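PDB 4G59: M152 protein from Murid herpesvirus 1, which probably acts as a viral immunoevasin with an MHC class I-like fold, binding host NKG2D ligands of the RAE-1 family and keeping them from the cell surface. Local coordinates for residues Y209-A214 and L231-W236. Sequence-based numbering, arbitrary orientation.
With NAG (2-acetamido-2-deoxy-beta-D-glucopyranose), chain F.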
ATOM      1  N   TYR B 209      -0.681 -14.026  -4.237  1.00 26.84           N
ATOM      2  CA  TYR B 209      -0.960 -14.202  -5.646  1.00 31.60           C
ATOM      3  C   TYR B 209      -0.173 -13.217  -6.487  1.00 35.35           C
ATOM      4  O   TYR B 209       0.162 -12.112  -6.052  1.00 34.44           O
ATOM      5  CB  TYR B 209      -2.448 -13.999  -5.927  1.00 30.30           C
ATOM      6  CG  TYR B 209      -3.378 -14.882  -5.123  1.00 27.33           C
ATOM      7  CD1 TYR B 209      -3.650 -16.188  -5.512  1.00 30.02           C
ATOM      8  CD2 TYR B 209      -4.017 -14.390  -3.995  1.00 26.21           C
ATOM      9  CE1 TYR B 209      -4.531 -16.988  -4.773  1.00 29.50           C
ATOM     10  CE2 TYR B 209      -4.886 -15.170  -3.257  1.00 26.70           C
ATOM     11  CZ  TYR B 209      -5.133 -16.460  -3.640  1.00 30.85           C
ATOM     12  OH  TYR B 209      -6.004 -17.210  -2.880  1.00 33.79           O
ATOM     13  N   ASN B 210       0.133 -13.638  -7.707  1.00 34.52           N
ATOM     14  CA  ASN B 210       0.790 -12.772  -8.662  1.00 31.62           C
ATOM     15  C   ASN B 210      -0.086 -12.637  -9.897  1.00 34.31           C
ATOM     16  O   ASN B 210      -0.468 -13.633 -10.511  1.00 36.50           O
ATOM     17  CB  ASN B 210       2.161 -13.332  -9.043  1.00 39.58           C
ATOM     18  CG  ASN B 210       2.895 -12.452 -10.035  1.00 51.87           C
ATOM     19  OD1 ASN B 210       2.390 -11.408 -10.448  1.00 64.46           O
ATOM     20  ND2 ASN B 210       4.095 -12.869 -10.422  1.00 52.36           N
ATOM     21  N   ILE B 211      -0.394 -11.400 -10.263  1.00 35.96           N
ATOM     22  CA  ILE B 211      -1.172 -11.138 -11.461  1.00 33.85           C
ATOM     23  C   ILE B 211      -0.285 -10.381 -12.463  1.00 37.34           C
ATOM     24  O   ILE B 211       0.387  -9.410 -12.100  1.00 43.47           O
ATOM     25  CB  ILE B 211      -2.451 -10.360 -11.122  1.00 32.34           C
ATOM     26  CG1 ILE B 211      -3.271 -10.075 -12.366  1.00 29.83           C
ATOM     27  CG2 ILE B 211      -2.144  -9.061 -10.442  1.00 37.55           C
ATOM     28  CD1 ILE B 211      -4.748  -9.794 -12.021  1.00 37.72           C
ATOM     29  N   SER B 212      -0.258 -10.853 -13.704  1.00 34.35           N
ATOM     30  CA  SER B 212       0.547 -10.244 -14.743  1.00 38.08           C
ATOM     31  C   SER B 212      -0.145 -10.561 -16.067  1.00 43.60           C
ATOM     32  O   SER B 212      -1.133 -11.307 -16.081  1.00 41.94           O
ATOM     33  CB  SER B 212       1.973 -10.797 -14.709  1.00 40.69           C
ATOM     34  OG  SER B 212       2.005 -12.161 -15.106  1.00 37.87           O
ATOM     35  N   LEU B 213       0.343  -9.985 -17.166  1.00 42.39           N
ATOM     36  CA  LEU B 213      -0.267 -10.213 -18.482  1.00 43.51           C
ATOM     37  C   LEU B 213       0.583 -11.198 -19.261  1.00 45.98           C
ATOM     38  O   LEU B 213       1.804 -11.185 -19.141  1.00 45.98           O
ATOM     39  CB  LEU B 213      -0.374  -8.904 -19.265  1.00 47.56           C
ATOM     40  CG  LEU B 213      -1.540  -8.743 -20.233  1.00 49.21           C
ATOM     41  CD1 LEU B 213      -2.818  -8.565 -19.431  1.00 39.26           C
ATOM     42  CD2 LEU B 213      -1.308  -7.555 -21.182  1.00 46.73           C
ATOM     43  N   ALA B 214      -0.056 -12.029 -20.082  1.00 47.40           N
ATOM     44  CA  ALA B 214       0.618 -13.171 -20.703  1.00 46.23           C
ATOM     45  C   ALA B 214       1.815 -12.787 -21.561  1.00 50.89           C
ATOM     46  O   ALA B 214       2.827 -13.491 -21.577  1.00 48.29           O
ATOM     47  CB  ALA B 214      -0.367 -13.989 -21.511  1.00 43.49           C
ATOM     48  N   LEU B 231     -10.630 -11.005   0.429  1.00 35.73           N
ATOM     49  CA  LEU B 231      -9.466 -10.415  -0.254  1.00 32.34           C
ATOM     50  C   LEU B 231      -9.801 -10.101  -1.690  1.00 32.08           C
ATOM     51  O   LEU B 231     -10.684 -10.748  -2.284  1.00 38.11           O
ATOM     52  CB  LEU B 231      -8.286 -11.376  -0.315  1.00 32.80           C
ATOM     53  CG  LEU B 231      -7.422 -11.820   0.834  1.00 37.08           C
ATOM     54  CD1 LEU B 231      -8.076 -12.932   1.529  1.00 37.14           C
ATOM     55  CD2 LEU B 231      -6.137 -12.320   0.228  1.00 43.05           C
ATOM     56  N   LYS B 232      -9.046  -9.165  -2.263  1.00 30.43           N
ATOM     57  CA  LYS B 232      -9.224  -8.774  -3.653  1.00 33.19           C
ATOM     58  C   LYS B 232      -7.868  -8.565  -4.311  1.00 34.34           C
ATOM     59  O   LYS B 232      -7.043  -7.800  -3.807  1.00 35.41           O
ATOM     60  CB  LYS B 232     -10.048  -7.486  -3.724  1.00 36.52           C
ATOM     61  CG  LYS B 232     -10.125  -6.828  -5.086  1.00 36.32           C
ATOM     62  CD  LYS B 232     -11.563  -6.426  -5.405  1.00 45.39           C
ATOM     63  CE  LYS B 232     -12.039  -5.161  -4.699  1.00 38.71           C
ATOM     64  NZ  LYS B 232     -11.362  -3.963  -5.251  1.00 50.60           N
ATOM     65  N   VAL B 233      -7.646  -9.249  -5.433  1.00 32.15           N
ATOM     66  CA  VAL B 233      -6.457  -9.046  -6.271  1.00 28.23           C
ATOM     67  C   VAL B 233      -6.965  -8.330  -7.502  1.00 32.17           C
ATOM     68  O   VAL B 233      -7.952  -8.753  -8.096  1.00 31.20           O
ATOM     69  CB  VAL B 233      -5.811 -10.378  -6.697  1.00 28.17           C
ATOM     70  CG1 VAL B 233      -4.586 -10.124  -7.599  1.00 29.30           C
ATOM     71  CG2 VAL B 233      -5.440 -11.192  -5.470  1.00 26.96           C
ATOM     72  N   GLU B 234      -6.318  -7.234  -7.885  1.00 30.61           N
ATOM     73  CA  GLU B 234      -6.861  -6.424  -8.965  1.00 29.40           C
ATOM     74  C   GLU B 234      -5.728  -5.871  -9.789  1.00 30.65           C
ATOM     75  O   GLU B 234      -4.674  -5.562  -9.243  1.00 31.76           O
ATOM     76  CB  GLU B 234      -7.717  -5.287  -8.400  1.00 27.13           C
ATOM     77  CG  GLU B 234      -8.491  -4.479  -9.453  1.00 32.09           C
ATOM     78  CD  GLU B 234      -9.742  -3.824  -8.878  1.00 35.14           C
ATOM     79  OE1 GLU B 234     -10.853  -4.391  -9.027  1.00 39.55           O
ATOM     80  OE2 GLU B 234      -9.618  -2.749  -8.261  1.00 35.10           O
ATOM     81  N   ALA B 235      -5.934  -5.756 -11.102  1.00 31.16           N
ATOM     82  CA  ALA B 235      -4.890  -5.227 -12.001  1.00 34.61           C
ATOM     83  C   ALA B 235      -5.506  -4.396 -13.100  1.00 30.77           C
ATOM     84  O   ALA B 235      -6.648  -4.644 -13.498  1.00 28.15           O
ATOM     85  CB  ALA B 235      -4.035  -6.356 -12.613  1.00 28.08           C
ATOM     86  N   TRP B 236      -4.739  -3.440 -13.611  1.00 30.96           N
ATOM     87  CA  TRP B 236      -5.208  -2.545 -14.655  1.00 32.63           C
ATOM     88  C   TRP B 236      -4.309  -2.557 -15.885  1.00 34.93           C
ATOM     89  O   TRP B 236      -3.076  -2.464 -15.772  1.00 35.01           O
ATOM     90  CB  TRP B 236      -5.281  -1.125 -14.109  1.00 32.43           C
ATOM     91  CG  TRP B 236      -6.388  -0.959 -13.126  1.00 31.54           C
ATOM     92  CD1 TRP B 236      -6.318  -1.116 -11.774  1.00 30.86           C
ATOM     93  CD2 TRP B 236      -7.742  -0.600 -13.424  1.00 29.33           C
ATOM     94  NE1 TRP B 236      -7.552  -0.872 -11.207  1.00 30.06           N
ATOM     95  CE2 TRP B 236      -8.446  -0.557 -12.200  1.00 31.49           C
ATOM     96  CE3 TRP B 236      -8.432  -0.321 -14.601  1.00 29.64           C
ATOM     97  CZ2 TRP B 236      -9.817  -0.242 -12.128  1.00 27.79           C
ATOM     98  CZ3 TRP B 236      -9.794  -0.001 -14.529  1.00 30.74           C
ATOM     99  CH2 TRP B 236     -10.467   0.034 -13.305  1.00 26.73           C
TER
HETATM  100  C1  NAG F 402       5.371 -12.330 -10.287  1.00 80.95           C
HETATM  101  C2  NAG F 402       6.179 -13.464  -9.666  1.00 78.97           C
HETATM  102  C3  NAG F 402       7.620 -13.010  -9.495  1.00 81.67           C
HETATM  103  C4  NAG F 402       8.138 -12.601 -10.861  1.00 80.23           C
HETATM  104  C5  NAG F 402       7.250 -11.482 -11.389  1.00 81.30           C
HETATM  105  C6  NAG F 402       7.753 -10.968 -12.732  1.00 80.74           C
HETATM  106  C7  NAG F 402       5.086 -15.047  -8.190  1.00 79.86           C
HETATM  107  C8  NAG F 402       4.533 -15.321  -6.822  1.00 71.35           C
HETATM  108  N2  NAG F 402       5.614 -13.842  -8.386  1.00 74.92           N
HETATM  109  O3  NAG F 402       8.397 -14.068  -8.985  1.00 78.10           O
HETATM  110  O4  NAG F 402       9.467 -12.145 -10.752  1.00 77.79           O
HETATM  111  O5  NAG F 402       5.942 -11.988 -11.536  1.00 87.50           O
HETATM  112  O6  NAG F 402       6.884  -9.963 -13.205  1.00 91.72           O
HETATM  113  O7  NAG F 402       5.039 -15.909  -9.066  1.00 71.87           O
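Ile-211 fits its branched side chain against Val-233 and Ala-235 across the interior of a two-sheet sandwich. Its CB lies 4.1 Å from CG1 of Val-233. CG1 of Ile-211, anti to the backbone N (chi1 180°), turns to Ala-235 and stops 3.8 Å from its CB. At the tip, Ile-211 CD1 makes the closest apolar approach of the contact, 3.6 Å to Ala-235 CB. The other branch of Ile-211, CG2, lies between the two partners, 3.9 Å from Val-233 CG1 and 4.0 Å from Ala-235 CB, while the CG1-CD1 arm meets the alanine alone. Ile-211 and Val-233 pass side by side with their tips heading opposite ways. The second valine methyl serves the tyrosine: Val-233 CG2 sits 3.8 Å from Tyr-209 CD2, approaching the ring obliquely, and the tyrosine side chain lies roughly perpendicular to that of the valine. The tyrosine OH reaches beyond this apolar patch to hydrogen-bond the carbonyl O of Val-205. No hydrogen bond joins the two segments; their strand axes stay 7.8 Å apart at closest approach and run 21° from parallel, so dispersion and burial of apolar surface carry the contact. Between the two inward-facing residues, the CB of Asn-210 is directed away from segment 231-236, and Asn-210 ND2 is joined to C1 of the glycan at 1.4 Å. The pairing is of the kind found in immunoglobulin-like sandwiches, consistent with an MHC class I-like protein. Strand 210-213 is the outermost strand of one sheet, next to strand 250-253, where Ile-211 also touches Ile-252; strand 231-238 lies in the other sheet, between strands 196-203 and 220-225, with Met-201 against Tyr-209 and Met-223 against Val-233.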